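Long-range contacts in nitroreductase family protein (Sphingopyxis sp., PDB 7DP1), which reduces nitroaromatic compounds, probably including dinitroaniline herbicides, with NADPH as electron source and a bound flavin mononucleotide as cofactor: residues A[45-55]-A[150-158]; A[134-144]-A[193-204]. The protein carries 1 engineered substitution. One frame throughout, in Å; residues are numbered along the deposited sequence.

Interaction 1 (A[45-55]-A[150-158]); sequences PSGGNLQPWQA and QWADMGMWL. With FMN (flavin mononucleotide), chain D.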
loop_
_atom_site.group_PDB
_atom_site.type_symbol
_atom_site.label_atom_id
_atom_site.label_comp_id
_atom_site.label_asym_id
_atom_site.label_seq_id
_atom_site.Cartn_x
_atom_site.Cartn_y
_atom_site.Cartn_z
ATOM N N PRO A 45 -8.263 -3.657 -2.212
ATOM C CA PRO A 45 -8.989 -3.846 -0.955
ATOM C C PRO A 45 -8.716 -2.712 0.000
ATOM O O PRO A 45 -7.780 -1.921 -0.188
ATOM C CB PRO A 45 -8.418 -5.167 -0.415
ATOM C CG PRO A 45 -6.989 -5.108 -0.856
ATOM C CD PRO A 45 -6.992 -4.399 -2.225
ATOM N N SER A 46 -9.511 -2.647 1.060
ATOM C CA SER A 46 -9.284 -1.644 2.078
ATOM C C SER A 46 -10.005 -2.109 3.318
ATOM O O SER A 46 -11.013 -2.808 3.216
ATOM C CB SER A 46 -9.783 -0.278 1.608
ATOM O OG SER A 46 -11.176 -0.316 1.335
ATOM N N GLY A 47 -9.490 -1.751 4.485
ATOM C CA GLY A 47 -10.172 -2.089 5.726
ATOM C C GLY A 47 -11.597 -1.601 5.699
ATOM O O GLY A 47 -11.853 -0.424 5.393
ATOM N N GLY A 48 -12.528 -2.521 5.960
ATOM C CA GLY A 48 -13.946 -2.197 6.018
ATOM C C GLY A 48 -14.506 -1.742 4.676
ATOM O O GLY A 48 -15.596 -1.175 4.614
ATOM N N ASN A 49 -13.762 -2.009 3.602
ATOM C CA ASN A 49 -14.073 -1.492 2.271
ATOM C C ASN A 49 -14.248 0.027 2.301
ATOM O O ASN A 49 -14.979 0.585 1.488
ATOM C CB ASN A 49 -15.338 -2.153 1.698
ATOM C CG ASN A 49 -15.437 -2.028 0.173
ATOM O OD1 ASN A 49 -14.432 -2.118 -0.545
ATOM N ND2 ASN A 49 -16.656 -1.794 -0.324
ATOM N N LEU A 50 -13.555 0.701 3.215
ATOM C CA LEU A 50 -13.666 2.164 3.280
ATOM C C LEU A 50 -13.197 2.868 2.010
ATOM O O LEU A 50 -13.699 3.940 1.704
ATOM C CB LEU A 50 -12.908 2.731 4.471
ATOM C CG LEU A 50 -13.553 2.574 5.847
ATOM C CD1 LEU A 50 -12.772 3.401 6.858
ATOM C CD2 LEU A 50 -15.016 2.981 5.837
ATOM N N GLN A 51 -12.241 2.289 1.278
ATOM C CA GLN A 51 -11.709 2.942 0.082
ATOM C C GLN A 51 -11.301 4.406 0.366
ATOM O O GLN A 51 -11.819 5.327 -0.256
ATOM C CB GLN A 51 -12.744 2.919 -1.060
ATOM C CG GLN A 51 -13.173 1.506 -1.484
ATOM C CD GLN A 51 -14.508 1.503 -2.201
ATOM O OE1 GLN A 51 -14.595 1.806 -3.399
ATOM N NE2 GLN A 51 -15.567 1.217 -1.458
ATOM N N PRO A 52 -10.382 4.613 1.309
ATOM C CA PRO A 52 -10.135 5.982 1.800
ATOM C C PRO A 52 -9.353 6.886 0.835
ATOM O O PRO A 52 -9.257 8.085 1.105
ATOM C CB PRO A 52 -9.353 5.740 3.099
ATOM C CG PRO A 52 -8.588 4.436 2.821
ATOM C CD PRO A 52 -9.515 3.608 1.955
ATOM N N TRP A 53 -8.821 6.340 -0.260
ATOM C CA TRP A 53 -8.037 7.123 -1.205
ATOM C C TRP A 53 -8.839 8.141 -2.027
ATOM O O TRP A 53 -9.943 7.864 -2.495
ATOM C CB TRP A 53 -7.273 6.201 -2.165
ATOM C CG TRP A 53 -8.079 5.142 -2.822
ATOM C CD1 TRP A 53 -8.769 5.239 -4.000
ATOM C CD2 TRP A 53 -8.278 3.801 -2.350
ATOM N NE1 TRP A 53 -9.386 4.046 -4.284
ATOM C CE2 TRP A 53 -9.103 3.149 -3.285
ATOM C CE3 TRP A 53 -7.831 3.089 -1.222
ATOM C CZ2 TRP A 53 -9.509 1.816 -3.127
ATOM C CZ3 TRP A 53 -8.218 1.755 -1.073
ATOM C CH2 TRP A 53 -9.054 1.136 -2.021
ATOM N N GLN A 54 -8.252 9.311 -2.216
ATOM C CA GLN A 54 -8.833 10.337 -3.098
ATOM C C GLN A 54 -7.716 10.915 -3.941
ATOM O O GLN A 54 -6.609 11.105 -3.451
ATOM C CB GLN A 54 -9.520 11.446 -2.298
ATOM C CG GLN A 54 -10.853 11.045 -1.700
ATOM C CD GLN A 54 -11.435 12.127 -0.808
ATOM O OE1 GLN A 54 -11.332 12.067 0.417
ATOM N NE2 GLN A 54 -12.028 13.135 -1.423
ATOM N N ALA A 55 -7.991 11.220 -5.198
ATOM C CA ALA A 55 -6.911 11.698 -6.041
ATOM C C ALA A 55 -7.316 12.880 -6.878
ATOM O O ALA A 55 -8.404 12.916 -7.437
ATOM C CB ALA A 55 -6.401 10.583 -6.942
ATOM N N GLN A 150 -5.496 3.225 7.419
ATOM C CA GLN A 150 -6.082 3.754 6.196
ATOM C C GLN A 150 -4.975 4.209 5.241
ATOM O O GLN A 150 -5.125 4.157 4.025
ATOM C CB GLN A 150 -7.056 4.887 6.483
ATOM C CG GLN A 150 -8.404 4.403 6.990
ATOM C CD GLN A 150 -8.362 3.992 8.439
ATOM O OE1 GLN A 150 -7.781 4.683 9.268
ATOM N NE2 GLN A 150 -8.998 2.875 8.758
ATOM N N TRP A 151 -3.864 4.662 5.801
ATOM C CA TRP A 151 -2.732 4.977 4.972
ATOM C C TRP A 151 -2.226 3.731 4.271
ATOM O O TRP A 151 -1.837 3.806 3.118
ATOM C CB TRP A 151 -1.627 5.649 5.797
ATOM C CG TRP A 151 -1.946 7.115 5.977
ATOM C CD1 TRP A 151 -3.083 7.642 6.530
ATOM C CD2 TRP A 151 -1.158 8.230 5.553
ATOM N NE1 TRP A 151 -3.037 9.012 6.496
ATOM C CE2 TRP A 151 -1.864 9.398 5.902
ATOM C CE3 TRP A 151 0.084 8.354 4.938
ATOM C CZ2 TRP A 151 -1.370 10.677 5.638
ATOM C CZ3 TRP A 151 0.573 9.617 4.677
ATOM C CH2 TRP A 151 -0.154 10.766 5.028
ATOM N N ALA A 152 -2.274 2.572 4.930
ATOM C CA ALA A 152 -1.847 1.351 4.241
ATOM C C ALA A 152 -2.812 1.033 3.090
ATOM O O ALA A 152 -2.372 0.610 2.021
ATOM C CB ALA A 152 -1.733 0.164 5.221
ATOM N N ASP A 153 -4.113 1.272 3.302
ATOM C CA ASP A 153 -5.127 1.123 2.250
ATOM C C ASP A 153 -4.758 1.970 1.040
ATOM O O ASP A 153 -4.895 1.535 -0.091
ATOM C CB ASP A 153 -6.523 1.559 2.723
ATOM C CG ASP A 153 -7.066 0.743 3.886
ATOM O OD1 ASP A 153 -6.638 -0.416 4.089
ATOM O OD2 ASP A 153 -7.979 1.272 4.580
ATOM N N MET A 154 -4.289 3.190 1.275
ATOM C CA MET A 154 -3.899 4.038 0.150
ATOM C C MET A 154 -2.731 3.431 -0.651
ATOM O O MET A 154 -2.711 3.499 -1.896
ATOM C CB MET A 154 -3.524 5.456 0.636
ATOM C CG MET A 154 -4.725 6.264 1.173
ATOM S SD MET A 154 -4.376 8.043 1.346
ATOM C CE MET A 154 -3.175 8.055 2.665
ATOM N N GLY A 155 -1.760 2.872 0.065
ATOM C CA GLY A 155 -0.625 2.204 -0.577
ATOM C C GLY A 155 -1.111 1.070 -1.458
ATOM O O GLY A 155 -0.649 0.871 -2.583
ATOM N N MET A 156 -2.087 0.337 -0.953
ATOM C CA MET A 156 -2.645 -0.784 -1.710
ATOM C C MET A 156 -3.191 -0.263 -3.018
ATOM O O MET A 156 -2.933 -0.831 -4.082
ATOM C CB MET A 156 -3.725 -1.494 -0.898
ATOM C CG MET A 156 -3.165 -2.250 0.320
ATOM S SD MET A 156 -4.522 -2.864 1.335
ATOM C CE MET A 156 -3.638 -2.985 2.908
ATOM N N TRP A 157 -3.942 0.826 -2.941
ATOM C CA TRP A 157 -4.483 1.460 -4.163
ATOM C C TRP A 157 -3.390 1.981 -5.078
ATOM O O TRP A 157 -3.376 1.710 -6.279
ATOM C CB TRP A 157 -5.417 2.602 -3.812
ATOM C CG TRP A 157 -5.979 3.311 -5.009
ATOM C CD1 TRP A 157 -7.034 2.904 -5.766
ATOM C CD2 TRP A 157 -5.544 4.571 -5.572
ATOM N NE1 TRP A 157 -7.295 3.825 -6.759
ATOM C CE2 TRP A 157 -6.395 4.853 -6.670
ATOM C CE3 TRP A 157 -4.518 5.471 -5.267
ATOM C CZ2 TRP A 157 -6.260 6.017 -7.473
ATOM C CZ3 TRP A 157 -4.377 6.624 -6.068
ATOM C CH2 TRP A 157 -5.246 6.878 -7.159
ATOM N N LEU A 158 -2.466 2.737 -4.502
ATOM C CA LEU A 158 -1.390 3.329 -5.280
ATOM C C LEU A 158 -0.581 2.289 -6.035
ATOM O O LEU A 158 -0.269 2.470 -7.210
ATOM C CB LEU A 158 -0.451 4.142 -4.368
ATOM C CG LEU A 158 0.520 4.990 -5.187
ATOM C CD1 LEU A 158 -0.254 6.046 -5.996
ATOM C CD2 LEU A 158 1.562 5.638 -4.299
HETATM N N1 FMN D . -11.917 -8.644 6.269
HETATM C C2 FMN D . -12.369 -9.369 7.342
HETATM O O2 FMN D . -13.329 -10.115 7.190
HETATM N N3 FMN D . -11.744 -9.276 8.571
HETATM C C4 FMN D . -10.649 -8.460 8.757
HETATM O O4 FMN D . -10.112 -8.416 9.879
HETATM C C4A FMN D . -10.191 -7.713 7.663
HETATM N N5 FMN D . -9.109 -6.871 7.776
HETATM C C5A FMN D . -8.645 -6.173 6.679
HETATM C C6 FMN D . -7.543 -5.350 6.816
HETATM C C7 FMN D . -7.075 -4.638 5.717
HETATM C C7M FMN D . -5.866 -3.770 5.870
HETATM C C8 FMN D . -7.709 -4.743 4.486
HETATM C C8M FMN D . -7.171 -4.003 3.289
HETATM C C9 FMN D . -8.815 -5.567 4.352
HETATM C C9A FMN D . -9.279 -6.290 5.449
HETATM N N10 FMN D . -10.387 -7.114 5.339
HETATM C C10 FMN D . -10.829 -7.819 6.429
HETATM C "C1'" FMN D . -11.112 -7.294 4.033
HETATM C "C2'" FMN D . -11.985 -6.095 3.674
HETATM O "O2'" FMN D . -13.201 -6.141 4.379
HETATM C "C3'" FMN D . -12.232 -6.156 2.166
HETATM O "O3'" FMN D . -11.012 -5.979 1.479
HETATM C "C4'" FMN D . -13.240 -5.130 1.656
HETATM O "O4'" FMN D . -14.500 -5.461 2.211
HETATM C "C5'" FMN D . -13.321 -5.279 0.137
HETATM O "O5'" FMN D . -13.666 -6.628 -0.193
HETATM P P FMN D . -12.739 -7.510 -1.190
HETATM O O1P FMN D . -13.319 -8.913 -1.156
HETATM O O2P FMN D . -12.751 -7.008 -2.608
HETATM O O3P FMN D . -11.317 -7.402 -0.707
HETATM O O HOH W 1 -9.735 0.939 6.239
#
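W53 and W157 lie face to face, their five-membered rings 3.5 Å apart between centroids and their planes only 17° off parallel. The stack is close, with NE1 of W53 3.0 Å from CD1 of W157, and the CB of W157 adds a CH-pi contact over the six-membered ring of W53. In W157, CG stands anti to the backbone N (chi1 179°), which turns the indole to meet the W53 ring face to face. The polar edge of W53 is used as well, since NE1 is hydrogen-bonded to Q42 OE1. Large flat side chains suit this place because they fill the wedge between helix 148-167 and the chain entering the strand, where A55 is small enough to let CH2 of W157 come within 3.9 Å of its CB.

One turn earlier in the helix, P52 sets its CG 3.5 Å from the CB of D153, its rigid ring offering a compact apolar surface. Nearer the flavin, M156 offers SD to both the ring of P45 and the methyl C8M of FMN, 3.5 Å from the sulfur.

At the polar edge the D153 carboxylate takes the N-H of G47 on OD1 (3.2 Å, 165° at the hydrogen), the donor arriving from above the carboxylate plane. A water donates to G47 O at 2.7 Å and accepts from Q150 NE2, which also bonds I87 O of the second subunit, while Q150 OE1 takes the N-H of G147. The bond from G47 N to a buried acid is consistent with D153 helping to set the G47 backbone beside C8M of the flavin.

Interaction 2 (A[134-144]-A[193-204]); sequences APVMLFLHCSR and DDQILFSGLAIG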
loop_
_atom_site.group_PDB
_atom_site.type_symbol
_atom_site.label_atom_id
_atom_site.label_comp_id
_atom_site.label_asym_id
_atom_site.label_seq_id
_atom_site.Cartn_x
_atom_site.Cartn_y
_atom_site.Cartn_z
ATOM N N ALA A 134 7.290 14.591 -16.320
ATOM C CA ALA A 134 6.048 13.888 -16.605
ATOM C C ALA A 134 4.941 14.886 -16.943
ATOM O O ALA A 134 4.852 15.956 -16.334
ATOM C CB ALA A 134 5.650 13.028 -15.440
ATOM N N PRO A 135 4.098 14.538 -17.925
ATOM C CA PRO A 135 2.998 15.398 -18.388
ATOM C C PRO A 135 1.797 15.419 -17.446
ATOM O O PRO A 135 0.993 16.346 -17.509
ATOM C CB PRO A 135 2.616 14.778 -19.733
ATOM C CG PRO A 135 2.959 13.340 -19.571
ATOM C CD PRO A 135 4.211 13.312 -18.731
ATOM N N VAL A 136 1.692 14.414 -16.589
ATOM C CA VAL A 136 0.547 14.241 -15.698
ATOM C C VAL A 136 1.026 14.050 -14.268
ATOM O O VAL A 136 2.028 13.377 -14.039
ATOM C CB VAL A 136 -0.320 13.015 -16.126
ATOM C CG1 VAL A 136 -1.304 12.621 -15.032
ATOM C CG2 VAL A 136 -1.047 13.293 -17.464
ATOM N N MET A 137 0.346 14.666 -13.308
ATOM C CA MET A 137 0.690 14.452 -11.903
ATOM C C MET A 137 -0.565 14.142 -11.089
ATOM O O MET A 137 -1.535 14.905 -11.116
ATOM C CB MET A 137 1.408 15.676 -11.314
ATOM C CG MET A 137 1.633 15.595 -9.801
ATOM S SD MET A 137 2.841 14.310 -9.339
ATOM C CE MET A 137 4.247 14.899 -10.303
ATOM N N LEU A 138 -0.542 13.009 -10.390
ATOM C CA LEU A 138 -1.629 12.606 -9.493
ATOM C C LEU A 138 -1.254 12.913 -8.069
ATOM O O LEU A 138 -0.219 12.446 -7.574
ATOM C CB LEU A 138 -1.929 11.111 -9.634
ATOM C CG LEU A 138 -2.953 10.477 -8.692
ATOM C CD1 LEU A 138 -3.719 9.401 -9.420
ATOM C CD2 LEU A 138 -2.273 9.866 -7.473
ATOM N N PHE A 139 -2.132 13.622 -7.384
ATOM C CA PHE A 139 -1.932 13.894 -5.974
ATOM C C PHE A 139 -2.912 13.062 -5.180
ATOM O O PHE A 139 -4.142 13.211 -5.308
ATOM C CB PHE A 139 -2.104 15.374 -5.668
ATOM C CG PHE A 139 -0.986 16.225 -6.186
ATOM C CD1 PHE A 139 0.244 16.218 -5.556
ATOM C CD2 PHE A 139 -1.166 17.037 -7.300
ATOM C CE1 PHE A 139 1.295 17.002 -6.031
ATOM C CE2 PHE A 139 -0.134 17.818 -7.784
ATOM C CZ PHE A 139 1.109 17.815 -7.141
ATOM N N LEU A 140 -2.350 12.174 -4.371
ATOM C CA LEU A 140 -3.132 11.231 -3.578
ATOM C C LEU A 140 -3.345 11.801 -2.207
ATOM O O LEU A 140 -2.384 12.138 -1.516
ATOM C CB LEU A 140 -2.421 9.859 -3.517
ATOM C CG LEU A 140 -2.909 8.784 -2.535
ATOM C CD1 LEU A 140 -4.397 8.554 -2.653
ATOM C CD2 LEU A 140 -2.130 7.454 -2.771
ATOM N N HIS A 141 -4.605 11.957 -1.820
ATOM C CA HIS A 141 -4.894 12.526 -0.519
ATOM C C HIS A 141 -6.093 11.854 0.128
ATOM O O HIS A 141 -6.758 11.021 -0.501
ATOM C CB HIS A 141 -5.135 14.016 -0.638
ATOM C CG HIS A 141 -6.198 14.369 -1.636
ATOM N ND1 HIS A 141 -7.495 14.586 -1.275
ATOM C CD2 HIS A 141 -6.120 14.553 -2.977
ATOM C CE1 HIS A 141 -8.208 14.893 -2.365
ATOM N NE2 HIS A 141 -7.397 14.877 -3.397
ATOM N N CYS A 142 -6.354 12.207 1.384
ATOM C CA CYS A 142 -7.467 11.620 2.122
ATOM C C CYS A 142 -7.895 12.540 3.255
ATOM O O CYS A 142 -7.222 13.528 3.572
ATOM C CB CYS A 142 -7.091 10.239 2.685
ATOM S SG CYS A 142 -5.713 10.287 3.911
ATOM N N SER A 143 -9.022 12.212 3.866
ATOM C CA SER A 143 -9.485 12.967 5.017
ATOM C C SER A 143 -8.500 12.836 6.168
ATOM O O SER A 143 -7.897 11.781 6.341
ATOM C CB SER A 143 -10.860 12.486 5.470
ATOM O OG SER A 143 -11.174 13.066 6.722
ATOM N N ARG A 144 -8.350 13.900 6.954
ATOM C CA ARG A 144 -7.485 13.870 8.137
ATOM C C ARG A 144 -7.986 12.972 9.261
ATOM O O ARG A 144 -7.282 12.786 10.253
ATOM C CB ARG A 144 -7.282 15.282 8.689
ATOM C CG ARG A 144 -6.487 16.157 7.762
ATOM C CD ARG A 144 -6.078 17.482 8.388
ATOM N NE ARG A 144 -5.126 18.130 7.498
ATOM C CZ ARG A 144 -3.817 18.171 7.703
ATOM N NH1 ARG A 144 -3.027 18.764 6.818
ATOM N NH2 ARG A 144 -3.304 17.635 8.797
ATOM N N ASP A 193 -8.618 22.132 4.244
ATOM C CA ASP A 193 -7.664 21.723 5.274
ATOM C C ASP A 193 -8.186 20.529 6.094
ATOM O O ASP A 193 -7.549 20.097 7.067
ATOM C CB ASP A 193 -7.335 22.899 6.183
ATOM C CG ASP A 193 -6.743 24.081 5.416
ATOM O OD1 ASP A 193 -6.837 24.110 4.168
ATOM O OD2 ASP A 193 -6.168 24.978 6.065
ATOM N N ASP A 194 -9.324 19.981 5.672
ATOM C CA ASP A 194 -9.812 18.707 6.191
ATOM C C ASP A 194 -9.086 17.568 5.491
ATOM O O ASP A 194 -9.178 16.406 5.898
ATOM C CB ASP A 194 -11.314 18.570 5.977
ATOM C CG ASP A 194 -11.680 18.513 4.503
ATOM O OD1 ASP A 194 -11.319 19.451 3.754
ATOM O OD2 ASP A 194 -12.300 17.507 4.087
ATOM N N GLN A 195 -8.414 17.901 4.390
ATOM C CA GLN A 195 -7.633 16.922 3.623
ATOM C C GLN A 195 -6.162 16.983 4.006
ATOM O O GLN A 195 -5.655 18.033 4.418
ATOM C CB GLN A 195 -7.773 17.171 2.119
ATOM C CG GLN A 195 -9.154 16.882 1.604
ATOM C CD GLN A 195 -9.454 15.406 1.657
ATOM O OE1 GLN A 195 -8.781 14.601 1.010
ATOM N NE2 GLN A 195 -10.443 15.033 2.467
ATOM N N ILE A 196 -5.475 15.862 3.854
ATOM C CA ILE A 196 -4.026 15.831 4.015
ATOM C C ILE A 196 -3.407 15.189 2.784
ATOM O O ILE A 196 -3.895 14.169 2.284
ATOM C CB ILE A 196 -3.600 15.080 5.320
ATOM C CG1 ILE A 196 -2.076 14.978 5.417
ATOM C CG2 ILE A 196 -4.232 13.684 5.408
ATOM C CD1 ILE A 196 -1.560 14.571 6.805
ATOM N N LEU A 197 -2.345 15.797 2.275
ATOM C CA LEU A 197 -1.698 15.271 1.086
ATOM C C LEU A 197 -0.734 14.200 1.505
ATOM O O LEU A 197 0.141 14.467 2.325
ATOM C CB LEU A 197 -0.956 16.370 0.322
ATOM C CG LEU A 197 -0.104 15.908 -0.869
ATOM C CD1 LEU A 197 -0.982 15.358 -1.985
ATOM C CD2 LEU A 197 0.781 17.040 -1.397
ATOM N N PHE A 198 -0.886 12.999 0.956
ATOM C CA PHE A 198 0.083 11.928 1.210
ATOM C C PHE A 198 1.246 12.031 0.218
ATOM O O PHE A 198 2.398 12.223 0.604
ATOM C CB PHE A 198 -0.600 10.545 1.149
ATOM C CG PHE A 198 0.350 9.367 0.940
ATOM C CD1 PHE A 198 1.587 9.313 1.541
ATOM C CD2 PHE A 198 -0.036 8.298 0.149
ATOM C CE1 PHE A 198 2.429 8.229 1.345
ATOM C CE2 PHE A 198 0.796 7.210 -0.041
ATOM C CZ PHE A 198 2.036 7.186 0.549
ATOM N N SER A 199 0.954 11.930 -1.062
ATOM C CA SER A 199 2.041 11.787 -2.013
ATOM C C SER A 199 1.621 12.220 -3.398
ATOM O O SER A 199 0.428 12.239 -3.718
ATOM C CB SER A 199 2.516 10.333 -2.037
ATOM O OG SER A 199 3.538 10.139 -3.001
ATOM N N GLY A 200 2.592 12.564 -4.232
ATOM C CA GLY A 200 2.290 12.735 -5.643
ATOM C C GLY A 200 2.638 11.445 -6.360
ATOM O O GLY A 200 3.312 10.578 -5.784
ATOM N N LEU A 201 2.140 11.289 -7.585
ATOM C CA LEU A 201 2.574 10.208 -8.477
ATOM C C LEU A 201 2.788 10.818 -9.864
ATOM O O LEU A 201 1.832 11.203 -10.542
ATOM C CB LEU A 201 1.553 9.060 -8.519
ATOM C CG LEU A 201 1.844 7.840 -9.422
ATOM C CD1 LEU A 201 2.936 6.907 -8.828
ATOM C CD2 LEU A 201 0.560 7.041 -9.777
ATOM N N ALA A 202 4.041 11.002 -10.256
ATOM C CA ALA A 202 4.314 11.513 -11.593
ATOM C C ALA A 202 3.942 10.427 -12.586
ATOM O O ALA A 202 4.287 9.269 -12.374
ATOM C CB ALA A 202 5.759 11.908 -11.727
ATOM N N ILE A 203 3.254 10.789 -13.669
ATOM C CA ILE A 203 2.786 9.813 -14.660
ATOM C C ILE A 203 3.132 10.194 -16.091
ATOM O O ILE A 203 2.915 11.340 -16.496
ATOM C CB ILE A 203 1.251 9.625 -14.576
ATOM C CG1 ILE A 203 0.861 8.945 -13.267
ATOM C CG2 ILE A 203 0.747 8.746 -15.706
ATOM C CD1 ILE A 203 -0.633 8.777 -13.103
ATOM N N GLY A 204 3.632 9.229 -16.868
ATOM C CA GLY A 204 3.950 9.478 -18.265
ATOM C C GLY A 204 4.603 8.304 -18.962
ATOM O O GLY A 204 4.622 7.178 -18.432
HETATM O O HOH W 2 -12.681 15.340 5.694
#
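V136 and I203 begin a run of antiparallel pairs that joins the two central strands of the four-stranded sheet in this nitroreductase fold, interrupted by a classic beta bulge at which F198 and S199 both face L140. The carbonyl of L140 receives F198 N at 3.0 Å, and S199 N more weakly.

On one face, the side chains meet pair by pair. CG1 of V136 lies against CB of I203 at 4.0 Å, CD2 of L138 rests on CB of L201, and SG of C142 touches CG2 of I196. Beside the bulge, L140 brings its CD2 to the edge of the F198 ring, 3.7 Å from F198 CD2, the two side chains lying alongside and pointing the same way; F198 also touches a bound FMN.

On the other face, the small residues G200 and A202 form a hollow that M137 and F139 fill. M137 bends at chi2 (68°) and again at chi3, folding its CE down onto CB of A202 at 3.6 Å, while G200, lacking a side chain, leaves room for the sulfur of M137 and the ring of F139. CD1 of L197 lies against CB of F139.

Q195 curls back so that OE1 accepts the N-H of H141 ND1 in the plane of the imidazole; the other ring nitrogen is bonded to T56 OG1, so the ring is held from both ends. An alanine in place of Q195 would leave ND1 without this acceptor and is likely to let the imidazole turn more freely. At the R144 end, the guanidinium lies flat over I196, whose CB sits beneath its centre, 3.9 Å from R144 CZ.

In the fold
The centres of interactions 1 and 2 lie about 14 Å apart, and their segments alternate along the chain: 45-55, 134-144, 150-158, then 193-204. Strand 136-143 leads into helix 148-167 and stands between strands 54-59 and 195-204 in one antiparallel sheet, so the contacts share this sheet and helix. They meet where Q54 O probably accepts a hydrogen bond from H141 N, and where W151 packs against F198. W157 packing on L138 and L140, and M154 on C142, lay the helix against the sheet. Through A55 the sheet runs on into the second subunit; interaction 1 borders an FMN also bound by that subunit, while F198 of interaction 2 touches the other FMN, linking cofactor sites to dimer.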